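PDB 7C6O: cobalamin biosynthesis protein CobN from Mycobacterium tuberculosis, which probably catalyses, as the large subunit of cobaltochelatase, the insertion of cobalt into the corrin ring during cobalamin biosynthesis. Local coordinates for residues Thr47-Leu52 with Pro67-Asp72; Ala822-Ser827 with Leu832-Pro837; Phe842-Pro847 with Ser889-Ala894. All coordinates share one frame; numbering follows the deposited sequence.

Contact 1. Residues Thr47-Leu52 with Pro67-Asp72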
loop_
_atom_site.group_PDB
_atom_site.type_symbol
_atom_site.label_atom_id
_atom_site.label_comp_id
_atom_site.label_asym_id
_atom_site.label_seq_id
_atom_site.Cartn_x
_atom_site.Cartn_y
_atom_site.Cartn_z
ATOM N N THR A 47 -3.378 22.050 -35.261
ATOM C CA THR A 47 -3.628 21.923 -33.834
ATOM C C THR A 47 -3.260 20.548 -33.301
ATOM O O THR A 47 -3.391 20.312 -32.095
ATOM C CB THR A 47 -5.094 22.224 -33.528
ATOM O OG1 THR A 47 -5.931 21.444 -34.388
ATOM C CG2 THR A 47 -5.384 23.702 -33.745
ATOM N N SER A 48 -2.809 19.640 -34.162
ATOM C CA SER A 48 -2.308 18.335 -33.750
ATOM C C SER A 48 -0.787 18.391 -33.749
ATOM O O SER A 48 -0.163 18.472 -34.813
ATOM C CB SER A 48 -2.812 17.235 -34.680
ATOM O OG SER A 48 -2.106 16.026 -34.456
ATOM N N ASP A 49 -0.188 18.351 -32.558
ATOM C CA ASP A 49 1.267 18.370 -32.477
ATOM C C ASP A 49 1.892 17.139 -33.120
ATOM O O ASP A 49 3.056 17.194 -33.526
ATOM C CB ASP A 49 1.716 18.496 -31.022
ATOM C CG ASP A 49 1.454 19.877 -30.449
ATOM O OD1 ASP A 49 1.461 20.859 -31.225
ATOM O OD2 ASP A 49 1.240 19.984 -29.224
ATOM N N THR A 50 1.144 16.037 -33.225
ATOM C CA THR A 50 1.645 14.873 -33.950
ATOM C C THR A 50 1.951 15.225 -35.402
ATOM O O THR A 50 2.973 14.793 -35.948
ATOM C CB THR A 50 0.631 13.732 -33.866
ATOM O OG1 THR A 50 0.387 13.415 -32.490
ATOM C CG2 THR A 50 1.156 12.491 -34.577
ATOM N N ASP A 51 1.080 16.017 -36.037
ATOM C CA ASP A 51 1.350 16.507 -37.389
ATOM C C ASP A 51 2.679 17.248 -37.446
ATOM O O ASP A 51 3.505 17.005 -38.335
ATOM C CB ASP A 51 0.226 17.435 -37.856
ATOM C CG ASP A 51 -1.095 16.720 -38.049
ATOM O OD1 ASP A 51 -1.121 15.473 -38.022
ATOM O OD2 ASP A 51 -2.116 17.421 -38.229
ATOM N N LEU A 52 2.896 18.167 -36.503
ATOM C CA LEU A 52 4.089 19.005 -36.540
ATOM C C LEU A 52 5.350 18.184 -36.303
ATOM O O LEU A 52 6.388 18.438 -36.926
ATOM C CB LEU A 52 3.969 20.126 -35.508
ATOM C CG LEU A 52 2.651 20.904 -35.547
ATOM C CD1 LEU A 52 2.662 22.064 -34.556
ATOM C CD2 LEU A 52 2.350 21.399 -36.956
ATOM N N PRO A 67 -1.709 26.482 -34.102
ATOM C CA PRO A 67 -2.524 27.708 -34.046
ATOM C C PRO A 67 -3.042 28.047 -32.659
ATOM O O PRO A 67 -3.345 29.218 -32.402
ATOM C CB PRO A 67 -3.679 27.404 -35.012
ATOM C CG PRO A 67 -3.144 26.362 -35.929
ATOM C CD PRO A 67 -2.210 25.528 -35.104
ATOM N N SER A 68 -3.158 27.072 -31.756
ATOM C CA SER A 68 -3.612 27.365 -30.403
ATOM C C SER A 68 -2.526 27.993 -29.537
ATOM O O SER A 68 -2.822 28.421 -28.417
ATOM C CB SER A 68 -4.134 26.093 -29.729
ATOM O OG SER A 68 -3.081 25.186 -29.454
ATOM N N ARG A 69 -1.287 28.059 -30.024
ATOM C CA ARG A 69 -0.173 28.679 -29.317
ATOM C C ARG A 69 0.514 29.705 -30.204
ATOM O O ARG A 69 1.744 29.791 -30.242
ATOM C CB ARG A 69 0.841 27.634 -28.852
ATOM C CG ARG A 69 0.257 26.439 -28.124
ATOM C CD ARG A 69 1.370 25.541 -27.601
ATOM N NE ARG A 69 2.215 25.020 -28.674
ATOM C CZ ARG A 69 2.181 23.765 -29.111
ATOM N NH1 ARG A 69 1.345 22.895 -28.562
ATOM N NH2 ARG A 69 2.986 23.377 -30.092
ATOM N N LEU A 70 -0.265 30.503 -30.929
ATOM C CA LEU A 70 0.273 31.356 -31.984
ATOM C C LEU A 70 -0.309 32.755 -31.864
ATOM O O LEU A 70 -1.532 32.927 -31.898
ATOM C CB LEU A 70 -0.040 30.764 -33.362
ATOM C CG LEU A 70 0.788 31.244 -34.552
ATOM C CD1 LEU A 70 2.246 30.860 -34.370
ATOM C CD2 LEU A 70 0.235 30.662 -35.847
ATOM N N SER A 71 0.564 33.752 -31.734
ATOM C CA SER A 71 0.130 35.139 -31.757
ATOM C C SER A 71 -0.009 35.623 -33.198
ATOM O O SER A 71 0.485 34.997 -34.139
ATOM C CB SER A 71 1.116 36.030 -31.000
ATOM O OG SER A 71 2.364 36.095 -31.669
ATOM N N ASP A 72 -0.698 36.756 -33.361
ATOM C CA ASP A 72 -0.880 37.317 -34.697
ATOM C C ASP A 72 0.458 37.665 -35.336
ATOM O O ASP A 72 0.662 37.432 -36.534
ATOM C CB ASP A 72 -1.778 38.552 -34.634
ATOM C CG ASP A 72 -3.200 38.218 -34.233
ATOM O OD1 ASP A 72 -3.486 37.029 -33.976
ATOM O OD2 ASP A 72 -4.035 39.146 -34.178
#
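The buried, tightly packed side of this contact is Pro67, set against Thr47. The proline ring lays its CD 3.7 Å from Thr47 N. The Thr47 and Pro67 side chains cross at about a right angle, Thr47 CG2 meeting the CD edge of the ring at 3.9 Å from Pro67 CD. Other neighbours of Pro67 include Leu45 and Trp96. The two segments follow adjacent strands, 42-46 and 62-65, of the N-terminal parallel sheet of strand order 2-1-3-4, flavodoxin-like; helix 49-58 makes the crossover between them.

Thr47 and Arg69 lie on the exposed side. Arg69 bends its chain at chi3 (-60°) and meets the Asp49 carboxylate end-on, one nitrogen to each oxygen. NH1 of Arg69 gives a nearly straight bond of 3.0 Å to the syn lone pair of Asp49 OD2. The second bond, from Arg69 NH2 to Asp49 OD1 at 3.2 Å, is more bent: the two flat groups are turned 40° apart and NH2 comes from above the carboxylate plane. Asn66 ND2 also bonds to Asp49 OD1. Guanidinium, amide and helix start would probably keep Asp49 ionised; the two-bond grip ties the first helical turn to the neighbouring loop.

Contact 2. Residues Ala822-Ser827 with Leu832-Pro837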
loop_
_atom_site.group_PDB
_atom_site.type_symbol
_atom_site.label_atom_id
_atom_site.label_comp_id
_atom_site.label_asym_id
_atom_site.label_seq_id
_atom_site.Cartn_x
_atom_site.Cartn_y
_atom_site.Cartn_z
ATOM N N ALA A 822 -4.275 -10.745 -11.051
ATOM C CA ALA A 822 -4.484 -9.726 -10.036
ATOM C C ALA A 822 -5.891 -9.819 -9.453
ATOM O O ALA A 822 -6.782 -10.469 -10.004
ATOM C CB ALA A 822 -4.254 -8.330 -10.615
ATOM N N GLY A 823 -6.074 -9.154 -8.317
ATOM C CA GLY A 823 -7.349 -9.117 -7.644
ATOM C C GLY A 823 -7.393 -8.008 -6.616
ATOM O O GLY A 823 -6.371 -7.402 -6.283
ATOM N N PRO A 824 -8.580 -7.709 -6.101
ATOM C CA PRO A 824 -8.697 -6.657 -5.086
ATOM C C PRO A 824 -8.067 -7.080 -3.766
ATOM O O PRO A 824 -7.809 -8.259 -3.513
ATOM C CB PRO A 824 -10.213 -6.469 -4.938
ATOM C CG PRO A 824 -10.803 -7.083 -6.170
ATOM C CD PRO A 824 -9.894 -8.221 -6.514
ATOM N N SER A 825 -7.829 -6.084 -2.916
ATOM C CA SER A 825 -7.256 -6.290 -1.594
ATOM C C SER A 825 -8.142 -5.630 -0.545
ATOM O O SER A 825 -8.953 -4.754 -0.849
ATOM C CB SER A 825 -5.831 -5.731 -1.510
ATOM O OG SER A 825 -5.797 -4.370 -1.901
ATOM N N GLY A 826 -7.976 -6.061 0.696
ATOM C CA GLY A 826 -8.786 -5.594 1.796
ATOM C C GLY A 826 -9.168 -6.753 2.692
ATOM O O GLY A 826 -8.679 -7.871 2.541
ATOM N N SER A 827 -10.069 -6.476 3.637
ATOM C CA SER A 827 -10.455 -7.459 4.642
ATOM C C SER A 827 -11.725 -8.174 4.219
ATOM O O SER A 827 -12.753 -7.513 4.004
ATOM C CB SER A 827 -10.663 -6.787 5.993
ATOM O OG SER A 827 -11.310 -7.671 6.898
ATOM N N LEU A 832 -16.263 -7.480 2.149
ATOM C CA LEU A 832 -15.549 -7.345 0.879
ATOM C C LEU A 832 -15.114 -8.734 0.414
ATOM O O LEU A 832 -13.924 -9.065 0.423
ATOM C CB LEU A 832 -14.341 -6.396 1.037
ATOM C CG LEU A 832 -14.633 -5.017 1.631
ATOM C CD1 LEU A 832 -13.338 -4.276 1.942
ATOM C CD2 LEU A 832 -15.501 -4.195 0.692
ATOM N N VAL A 833 -16.087 -9.547 -0.007
ATOM C CA VAL A 833 -15.790 -10.935 -0.344
ATOM C C VAL A 833 -14.934 -11.034 -1.607
ATOM O O VAL A 833 -14.176 -11.999 -1.771
ATOM C CB VAL A 833 -17.108 -11.731 -0.457
ATOM C CG1 VAL A 833 -16.903 -13.069 -1.161
ATOM C CG2 VAL A 833 -17.693 -11.967 0.931
ATOM N N ASN A 834 -14.992 -10.038 -2.497
ATOM C CA ASN A 834 -14.227 -10.177 -3.735
ATOM C C ASN A 834 -12.719 -10.002 -3.541
ATOM O O ASN A 834 -11.983 -10.095 -4.530
ATOM C CB ASN A 834 -14.749 -9.207 -4.806
ATOM C CG ASN A 834 -14.336 -7.762 -4.569
ATOM O OD1 ASN A 834 -13.988 -7.368 -3.459
ATOM N ND2 ASN A 834 -14.396 -6.959 -5.625
ATOM N N VAL A 835 -12.228 -9.770 -2.317
ATOM C CA VAL A 835 -10.788 -9.871 -2.093
ATOM C C VAL A 835 -10.348 -11.327 -2.128
ATOM O O VAL A 835 -9.153 -11.614 -2.279
ATOM C CB VAL A 835 -10.359 -9.206 -0.768
ATOM C CG1 VAL A 835 -10.858 -7.768 -0.703
ATOM C CG2 VAL A 835 -10.831 -10.021 0.439
ATOM N N LEU A 836 -11.285 -12.254 -1.991
ATOM C CA LEU A 836 -11.106 -13.678 -2.206
ATOM C C LEU A 836 -11.468 -14.025 -3.648
ATOM O O LEU A 836 -12.364 -13.407 -4.235
ATOM C CB LEU A 836 -11.979 -14.476 -1.241
ATOM C CG LEU A 836 -11.904 -14.041 0.227
ATOM C CD1 LEU A 836 -12.857 -14.855 1.103
ATOM C CD2 LEU A 836 -10.475 -14.145 0.743
ATOM N N PRO A 837 -10.792 -15.003 -4.270
ATOM C CA PRO A 837 -9.760 -15.877 -3.704
ATOM C C PRO A 837 -8.406 -15.205 -3.508
ATOM O O PRO A 837 -8.106 -14.186 -4.137
ATOM C CB PRO A 837 -9.644 -16.983 -4.752
ATOM C CG PRO A 837 -9.924 -16.276 -6.031
ATOM C CD PRO A 837 -11.018 -15.291 -5.698
#
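The backbones come together where Pro824 passes Val835, Pro824 CA lying 4.9 Å from Val835 CA, and they part toward Ser827 and Leu832. Both segments belong to the long loop between helices 807-815 and 853-874: the chain runs extended through 822-827, turns back after four residues, and folds into a short 3-10 turn at 833-835. That turn is closed by two backbone bonds, of which Leu836 N to Val833 O (2.9 Å) is the shorter, and a cis peptide precedes Pro837. Gly826 has a phi of 138°, a region open mainly to glycine, and its backbone is also bonded to that of Val592.

Pro824 is the main side chain offered by 822-827. Its CD rests 3.4 Å from Asn834 O, while its CG lies over the flat amide of Asn834, 3.6 Å from Asn834 ND2. The chi1 of Asn834 (75°), with CG between the backbone N and carbonyl carbon, brings one amide face under Pro824 CG. The amide is held there from elsewhere in the chain: Gly265 N bonds to its OD1, and its ND2 bonds to Asp268 OD2. A glycerol molecule, probably from the crystallisation liquor, lies about 4 Å from this side chain. Farther along, Leu832 brings CB to 3.5 Å from Ser827 O; the Ser827 hydroxyl itself bonds to Glu1065. Between these two ends, the CG1 methyl of Val835 sits almost squarely above the peptide joining Ser825 to Gly826, 3.5 Å from Ser825 C.

Contact 3. Residues Phe842-Pro847 with Ser889-Ala894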
loop_
_atom_site.group_PDB
_atom_site.type_symbol
_atom_site.label_atom_id
_atom_site.label_comp_id
_atom_site.label_asym_id
_atom_site.label_seq_id
_atom_site.Cartn_x
_atom_site.Cartn_y
_atom_site.Cartn_z
ATOM N N PHE A 842 -2.256 -8.647 -5.782
ATOM C CA PHE A 842 -3.409 -7.770 -5.634
ATOM C C PHE A 842 -3.107 -6.337 -6.074
ATOM O O PHE A 842 -1.958 -5.891 -6.125
ATOM C CB PHE A 842 -3.969 -7.797 -4.195
ATOM C CG PHE A 842 -3.015 -7.333 -3.098
ATOM C CD1 PHE A 842 -2.461 -6.060 -3.092
ATOM C CD2 PHE A 842 -2.770 -8.157 -2.008
ATOM C CE1 PHE A 842 -1.628 -5.647 -2.060
ATOM C CE2 PHE A 842 -1.945 -7.749 -0.969
ATOM C CZ PHE A 842 -1.374 -6.497 -0.994
ATOM N N TYR A 843 -4.176 -5.628 -6.432
ATOM C CA TYR A 843 -4.173 -4.184 -6.597
ATOM C C TYR A 843 -4.985 -3.566 -5.464
ATOM O O TYR A 843 -5.537 -4.268 -4.612
ATOM C CB TYR A 843 -4.718 -3.789 -7.973
ATOM C CG TYR A 843 -6.109 -4.300 -8.291
ATOM C CD1 TYR A 843 -7.240 -3.586 -7.907
ATOM C CD2 TYR A 843 -6.293 -5.481 -9.001
ATOM C CE1 TYR A 843 -8.513 -4.041 -8.208
ATOM C CE2 TYR A 843 -7.564 -5.942 -9.310
ATOM C CZ TYR A 843 -8.668 -5.217 -8.912
ATOM O OH TYR A 843 -9.934 -5.672 -9.216
ATOM N N SER A 844 -5.059 -2.233 -5.445
ATOM C CA SER A 844 -5.720 -1.550 -4.344
ATOM C C SER A 844 -6.841 -0.687 -4.902
ATOM O O SER A 844 -7.910 -1.210 -5.251
ATOM C CB SER A 844 -4.707 -0.758 -3.509
ATOM O OG SER A 844 -3.942 0.122 -4.313
ATOM N N VAL A 845 -6.654 0.630 -4.991
ATOM C CA VAL A 845 -7.743 1.554 -5.274
ATOM C C VAL A 845 -7.303 2.577 -6.310
ATOM O O VAL A 845 -6.112 2.781 -6.557
ATOM C CB VAL A 845 -8.225 2.278 -3.995
ATOM C CG1 VAL A 845 -8.755 1.277 -2.979
ATOM C CG2 VAL A 845 -7.100 3.116 -3.396
ATOM N N ASP A 846 -8.289 3.213 -6.924
ATOM C CA ASP A 846 -8.054 4.409 -7.718
ATOM C C ASP A 846 -7.710 5.533 -6.753
ATOM O O ASP A 846 -8.586 5.967 -5.992
ATOM C CB ASP A 846 -9.295 4.752 -8.552
ATOM C CG ASP A 846 -9.133 6.028 -9.370
ATOM O OD1 ASP A 846 -8.051 6.649 -9.347
ATOM O OD2 ASP A 846 -10.110 6.413 -10.048
ATOM N N PRO A 847 -6.468 6.025 -6.732
ATOM C CA PRO A 847 -6.082 7.015 -5.715
ATOM C C PRO A 847 -6.725 8.375 -5.905
ATOM O O PRO A 847 -6.652 9.201 -4.985
ATOM C CB PRO A 847 -4.560 7.095 -5.872
ATOM C CG PRO A 847 -4.332 6.766 -7.318
ATOM C CD PRO A 847 -5.368 5.727 -7.667
ATOM N N SER A 889 -4.769 1.954 5.384
ATOM C CA SER A 889 -6.129 2.189 5.857
ATOM C C SER A 889 -6.999 2.786 4.760
ATOM O O SER A 889 -8.159 2.391 4.597
ATOM C CB SER A 889 -6.106 3.114 7.074
ATOM O OG SER A 889 -5.325 2.564 8.120
ATOM N N ALA A 890 -6.464 3.750 4.008
ATOM C CA ALA A 890 -7.223 4.312 2.898
ATOM C C ALA A 890 -7.551 3.249 1.859
ATOM O O ALA A 890 -8.609 3.305 1.225
ATOM C CB ALA A 890 -6.450 5.464 2.257
ATOM N N MET A 891 -6.669 2.265 1.684
ATOM C CA MET A 891 -6.931 1.205 0.718
ATOM C C MET A 891 -7.921 0.173 1.250
ATOM O O MET A 891 -8.651 -0.436 0.461
ATOM C CB MET A 891 -5.621 0.529 0.324
ATOM C CG MET A 891 -4.659 1.444 -0.412
ATOM S SD MET A 891 -3.076 0.644 -0.714
ATOM C CE MET A 891 -2.336 1.802 -1.869
ATOM N N ARG A 892 -7.956 -0.040 2.571
ATOM C CA ARG A 892 -8.914 -0.978 3.149
ATOM C C ARG A 892 -10.333 -0.418 3.143
ATOM O O ARG A 892 -11.300 -1.181 3.022
ATOM C CB ARG A 892 -8.531 -1.322 4.590
ATOM C CG ARG A 892 -7.262 -2.138 4.794
ATOM C CD ARG A 892 -7.100 -2.451 6.290
ATOM N NE ARG A 892 -5.866 -3.163 6.600
ATOM C CZ ARG A 892 -4.983 -2.774 7.514
ATOM N NH1 ARG A 892 -5.196 -1.679 8.233
ATOM N NH2 ARG A 892 -3.892 -3.495 7.721
ATOM N N THR A 893 -10.478 0.899 3.295
ATOM C CA THR A 893 -11.773 1.522 3.527
ATOM C C THR A 893 -12.225 2.452 2.412
ATOM O O THR A 893 -13.359 2.947 2.474
ATOM C CB THR A 893 -11.750 2.331 4.831
ATOM O OG1 THR A 893 -10.892 3.465 4.661
ATOM C CG2 THR A 893 -11.231 1.484 5.984
ATOM N N ALA A 894 -11.379 2.712 1.417
ATOM C CA ALA A 894 -11.596 3.733 0.393
ATOM C C ALA A 894 -11.641 5.141 0.982
ATOM O O ALA A 894 -12.225 6.048 0.381
ATOM C CB ALA A 894 -12.857 3.452 -0.436
#
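Met891 and Ser844 make the tightest van der Waals contact here, where the loop before helix 853-874 packs on helix 887-893, which follows strand 880-885 of the mixed sheet. The methionine leaves its helix with CG beside its backbone N and then runs fully extended (chi2 175°, chi3 168°), so that its last three atoms pass alongside the serine side chain. SD of Met891 lies 3.5 Å from Ser844 CB, and the terminal methyl CE of Met891 reaches 3.4 Å from Ser844 OG. The adjoining helix 595-604 adds to the same packing, with Thr599 touching both side chains and Pro595 touching Met891.

Val845, one residue further on, straddles the base of Met891. Its CG2 makes an apolar pair with Met891 CG at 4.2 Å, whereas CG1 of Val845 rests on the backbone carbonyl, 3.8 Å from Met891 O. The loop thus packs two successive side chains on one residue of the last helical turn.

The hydrogen bonds described here lie within the helix end, not across the contact. Ser889 O receives Thr893 N at 3.0 Å and also Thr893 OG1 at 2.9 Å, from opposite faces of the carbonyl plane; Ala894 then leaves the helix with a positive phi (64°). The same Thr893 hydroxyl accepts from Gly895 N and Asp896 N, where helix 896-905 begins.

The charged side chains find partners elsewhere in the chain: Arg892 forms a salt bridge with Asp594, and Asp846 with Arg917. A glycerol, probably from the crystallisation liquor, bonds to Asp846 N and approaches Val845 to about 3 Å, which may mark a pocket here. Between the segments there is van der Waals contact of methyl and thioether groups, with a hydroxyl and a carbonyl oxygen among them but not bonded across; the fit therefore rests on shape, and the polar bonds of Arg892 and Asp846 anchor neighbouring residues.

Contacts 2 and 3 are neighbours near the centre of the folded chain (14 and 8 Å from it), their own centres 11 Å apart; contact 2 and the first segment of contact 3 lie in the loop that leads to helix 853-874. They meet directly: Ser825 OG lies 2.7 Å from Tyr843 O and Gly823 O is 2.8 Å from Tyr843 N, both probable hydrogen bonds, so segment 822-827 touches 832-837 and 842-847 alike. Glycerol is bound beside each, consistent with a pocket nearby, though its role is not established. Contact 1 stands apart in the N-terminal sheet region, its centre 47 Å from that of contact 2 and 40 Å from that of contact 3; the sodium site of Asp125 and Ser127 follows that sheet in the chain.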